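Local coordinates for protein CCMAN5 (Cellulosimicrobium cellulans, PDB 2XSG) that probably hydrolyses alpha-mannosidic linkages as a calcium-binding family 92 glycoside hydrolase, a bacterial mannosidase used in preparing mannose-6-phosphate-bearing glycans on recombinant lysosomal enzymes, at residues A[585-593]-A[656-666]. Numbering follows the deposited sequence.
Sequences SNANEIDLQ and LPTMDNDAGTM. With CA (calcium ion), chain C.
Ala587 and Met659 bring the two loop backbones closest, with their CA atoms 4.7 Å apart, and from there the chains diverge to enclose a calcium ion. Asn588 OD1, Glu589 OE1 and Asp662 OD2 bind the metal, the first at 2.4 Å. A water at 2.5 Å from the calcium adds a fourth ligand and donates to both Ala587 O and Asp660 O, so that it also ties the two backbones together. The side chain of Glu589 bends at its second torsion (chi2 89°), which turns the carboxylate back toward Asp662, and each of the two acid groups gives one oxygen to the calcium. Asn588 reaches the metal through its oxygen, while its ND2 donates to Gln536 O, fixing which end of the amide faces the calcium.

Apolar groups pack around this site. The extended Met659 chain runs alongside the 586-587 backbone, its CG 3.4 Å from Ala587 O, and Leu656 CD1 sits 4.0 Å from Ala587 CB. Met666 places CE against Asn588 C at 3.5 Å, and Thr665 CG2 packs against both Glu589 CG and Leu592 CD1.

A buffer molecule bound near Asp662 is consistent with this being the calcium-dependent, substrate-binding active site of family 92 mannosidases. The buried contact joins the loop between helices 560-570 and 604-616 to the loop leading into helix 665-675 and to its first turn, with strand 618-623 beside Asn586 and Leu656 and helix 353-366 against Asp662 and Thr665.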
loop_
_atom_site.group_PDB
_atom_site.type_symbol
_atom_site.label_atom_id
_atom_site.label_comp_id
_atom_site.label_asym_id
_atom_site.label_seq_id
_atom_site.Cartn_x
_atom_site.Cartn_y
_atom_site.Cartn_z
ATOM N N SER A 585 5.495 -11.909 -13.976
ATOM C CA SER A 585 4.162 -11.721 -13.404
ATOM C C SER A 585 3.875 -10.250 -13.168
ATOM O O SER A 585 4.708 -9.532 -12.591
ATOM C CB SER A 585 3.982 -12.503 -12.106
ATOM O OG SER A 585 2.659 -12.327 -11.601
ATOM N N ASN A 586 2.693 -9.807 -13.600
ATOM C CA ASN A 586 2.200 -8.453 -13.288
ATOM C C ASN A 586 1.374 -8.370 -11.995
ATOM O O ASN A 586 1.080 -7.280 -11.507
ATOM C CB ASN A 586 1.358 -7.903 -14.448
ATOM C CG ASN A 586 2.104 -7.917 -15.766
ATOM O OD1 ASN A 586 1.693 -8.586 -16.733
ATOM N ND2 ASN A 586 3.210 -7.221 -15.808
ATOM N N ALA A 587 1.019 -9.522 -11.435
ATOM C CA ALA A 587 0.001 -9.590 -10.387
ATOM C C ALA A 587 0.588 -9.492 -8.985
ATOM O O ALA A 587 -0.149 -9.287 -8.015
ATOM C CB ALA A 587 -0.831 -10.878 -10.536
ATOM N N ASN A 588 1.907 -9.640 -8.890
ATOM C CA ASN A 588 2.634 -9.582 -7.620
ATOM C C ASN A 588 3.894 -8.721 -7.719
ATOM O O ASN A 588 4.352 -8.380 -8.828
ATOM C CB ASN A 588 3.025 -10.991 -7.181
ATOM C CG ASN A 588 3.129 -11.126 -5.691
ATOM O OD1 ASN A 588 2.486 -10.391 -4.944
ATOM N ND2 ASN A 588 3.947 -12.068 -5.239
ATOM N N GLU A 589 4.464 -8.385 -6.562
ATOM C CA GLU A 589 5.596 -7.457 -6.473
ATOM C C GLU A 589 6.980 -8.101 -6.620
ATOM O O GLU A 589 7.984 -7.383 -6.677
ATOM C CB GLU A 589 5.575 -6.697 -5.134
ATOM C CG GLU A 589 4.402 -5.737 -4.944
ATOM C CD GLU A 589 3.201 -6.407 -4.323
ATOM O OE1 GLU A 589 3.225 -7.629 -4.154
ATOM O OE2 GLU A 589 2.227 -5.707 -3.995
ATOM N N ILE A 590 7.032 -9.430 -6.672
ATOM C CA ILE A 590 8.297 -10.153 -6.695
ATOM C C ILE A 590 9.205 -9.647 -7.822
ATOM O O ILE A 590 10.365 -9.294 -7.591
ATOM C CB ILE A 590 8.089 -11.686 -6.832
ATOM C CG1 ILE A 590 7.365 -12.278 -5.600
ATOM C CG2 ILE A 590 9.431 -12.395 -7.107
ATOM C CD1 ILE A 590 7.834 -11.761 -4.245
ATOM N N ASP A 591 8.681 -9.617 -9.047
ATOM C CA ASP A 591 9.498 -9.127 -10.163
ATOM C C ASP A 591 8.965 -7.829 -10.769
ATOM O O ASP A 591 8.967 -7.654 -11.990
ATOM C CB ASP A 591 9.796 -10.234 -11.192
ATOM C CG ASP A 591 8.553 -10.737 -11.924
ATOM O OD1 ASP A 591 7.465 -10.859 -11.326
ATOM O OD2 ASP A 591 8.685 -11.035 -13.129
ATOM N N LEU A 592 8.541 -6.907 -9.892
ATOM C CA LEU A 592 8.029 -5.590 -10.301
ATOM C C LEU A 592 8.998 -4.832 -11.199
ATOM O O LEU A 592 8.577 -4.085 -12.099
ATOM C CB LEU A 592 7.769 -4.689 -9.090
ATOM C CG LEU A 592 6.430 -4.573 -8.366
ATOM C CD1 LEU A 592 6.590 -3.642 -7.142
ATOM C CD2 LEU A 592 5.317 -4.078 -9.291
ATOM N N GLN A 593 10.288 -4.985 -10.903
ATOM C CA GLN A 593 11.330 -4.259 -11.610
ATOM C C GLN A 593 11.646 -4.873 -12.964
ATOM O O GLN A 593 12.329 -4.249 -13.764
ATOM C CB GLN A 593 12.605 -4.177 -10.755
ATOM C CG GLN A 593 13.497 -5.409 -10.767
ATOM C CD GLN A 593 12.990 -6.571 -9.943
ATOM O OE1 GLN A 593 11.794 -6.686 -9.633
ATOM N NE2 GLN A 593 13.913 -7.466 -9.581
ATOM N N LEU A 656 -5.768 -6.918 -11.797
ATOM C CA LEU A 656 -5.974 -8.333 -12.085
ATOM C C LEU A 656 -6.636 -9.023 -10.888
ATOM O O LEU A 656 -6.444 -8.589 -9.749
ATOM C CB LEU A 656 -4.638 -9.002 -12.372
ATOM C CG LEU A 656 -3.915 -8.545 -13.652
ATOM C CD1 LEU A 656 -2.526 -9.132 -13.679
ATOM C CD2 LEU A 656 -4.700 -8.937 -14.896
ATOM N N PRO A 657 -7.395 -10.105 -11.138
ATOM C CA PRO A 657 -7.872 -10.878 -9.994
ATOM C C PRO A 657 -6.656 -11.392 -9.184
ATOM O O PRO A 657 -5.653 -11.773 -9.785
ATOM C CB PRO A 657 -8.627 -12.042 -10.646
ATOM C CG PRO A 657 -8.052 -12.120 -12.071
ATOM C CD PRO A 657 -7.775 -10.717 -12.434
ATOM N N THR A 658 -6.787 -11.404 -7.851
ATOM C CA THR A 658 -5.727 -11.724 -6.863
ATOM C C THR A 658 -4.646 -10.640 -6.670
ATOM O O THR A 658 -3.806 -10.741 -5.760
ATOM C CB THR A 658 -4.951 -13.032 -7.157
ATOM O OG1 THR A 658 -4.046 -12.795 -8.245
ATOM C CG2 THR A 658 -5.864 -14.225 -7.443
ATOM N N MET A 659 -4.629 -9.642 -7.536
ATOM C CA MET A 659 -3.571 -8.639 -7.505
ATOM C C MET A 659 -3.865 -7.565 -6.456
ATOM O O MET A 659 -4.464 -6.547 -6.757
ATOM C CB MET A 659 -3.402 -8.028 -8.897
ATOM C CG MET A 659 -2.379 -6.889 -8.997
ATOM S SD MET A 659 -2.282 -6.374 -10.718
ATOM C CE MET A 659 -1.230 -4.935 -10.572
ATOM N N ASP A 660 -3.478 -7.822 -5.208
ATOM C CA ASP A 660 -3.739 -6.881 -4.121
ATOM C C ASP A 660 -2.847 -5.672 -4.317
ATOM O O ASP A 660 -1.729 -5.814 -4.792
ATOM C CB ASP A 660 -3.441 -7.539 -2.773
ATOM C CG ASP A 660 -4.393 -8.673 -2.459
ATOM O OD1 ASP A 660 -5.544 -8.626 -2.948
ATOM O OD2 ASP A 660 -3.990 -9.624 -1.744
ATOM N N ASN A 661 -3.353 -4.485 -3.998
ATOM C CA ASN A 661 -2.559 -3.261 -4.124
ATOM C C ASN A 661 -1.366 -3.284 -3.135
ATOM O O ASN A 661 -0.284 -2.745 -3.435
ATOM C CB ASN A 661 -3.446 -2.032 -3.867
ATOM C CG ASN A 661 -2.936 -0.764 -4.554
ATOM O OD1 ASN A 661 -1.733 -0.618 -4.841
ATOM N ND2 ASN A 661 -3.858 0.172 -4.816
ATOM N N ASP A 662 -1.578 -3.923 -1.978
ATOM C CA ASP A 662 -0.593 -3.993 -0.877
ATOM C C ASP A 662 -0.139 -2.611 -0.394
ATOM O O ASP A 662 0.951 -2.132 -0.744
ATOM C CB ASP A 662 0.622 -4.858 -1.253
ATOM C CG ASP A 662 0.237 -6.301 -1.601
ATOM O OD1 ASP A 662 -0.452 -6.970 -0.802
ATOM O OD2 ASP A 662 0.652 -6.772 -2.678
ATOM N N ALA A 663 -0.975 -1.973 0.413
ATOM C CA ALA A 663 -0.619 -0.673 0.997
ATOM C C ALA A 663 -0.214 0.350 -0.073
ATOM O O ALA A 663 0.718 1.149 0.126
ATOM C CB ALA A 663 0.519 -0.850 2.036
ATOM N N GLY A 664 -0.906 0.314 -1.205
ATOM C CA GLY A 664 -0.703 1.273 -2.277
ATOM C C GLY A 664 0.502 1.013 -3.164
ATOM O O GLY A 664 0.884 1.889 -3.940
ATOM N N THR A 665 1.103 -0.177 -3.067
ATOM C CA THR A 665 2.280 -0.485 -3.907
ATOM C C THR A 665 1.964 -0.498 -5.407
ATOM O O THR A 665 2.647 0.160 -6.202
ATOM C CB THR A 665 2.949 -1.819 -3.535
ATOM O OG1 THR A 665 3.260 -1.808 -2.141
ATOM C CG2 THR A 665 4.256 -2.023 -4.360
ATOM N N MET A 666 0.953 -1.265 -5.802
ATOM C CA MET A 666 0.613 -1.338 -7.222
ATOM C C MET A 666 0.268 0.065 -7.769
ATOM O O MET A 666 0.743 0.439 -8.851
ATOM C CB MET A 666 -0.468 -2.388 -7.494
ATOM C CG MET A 666 -0.005 -3.840 -7.235
ATOM S SD MET A 666 1.636 -4.185 -7.963
ATOM C CE MET A 666 1.667 -5.981 -7.865
HETATM CA CA CA C . 1.113 -9.080 -3.527
HETATM O O HOH W 1 -0.216 -8.229 -5.400
#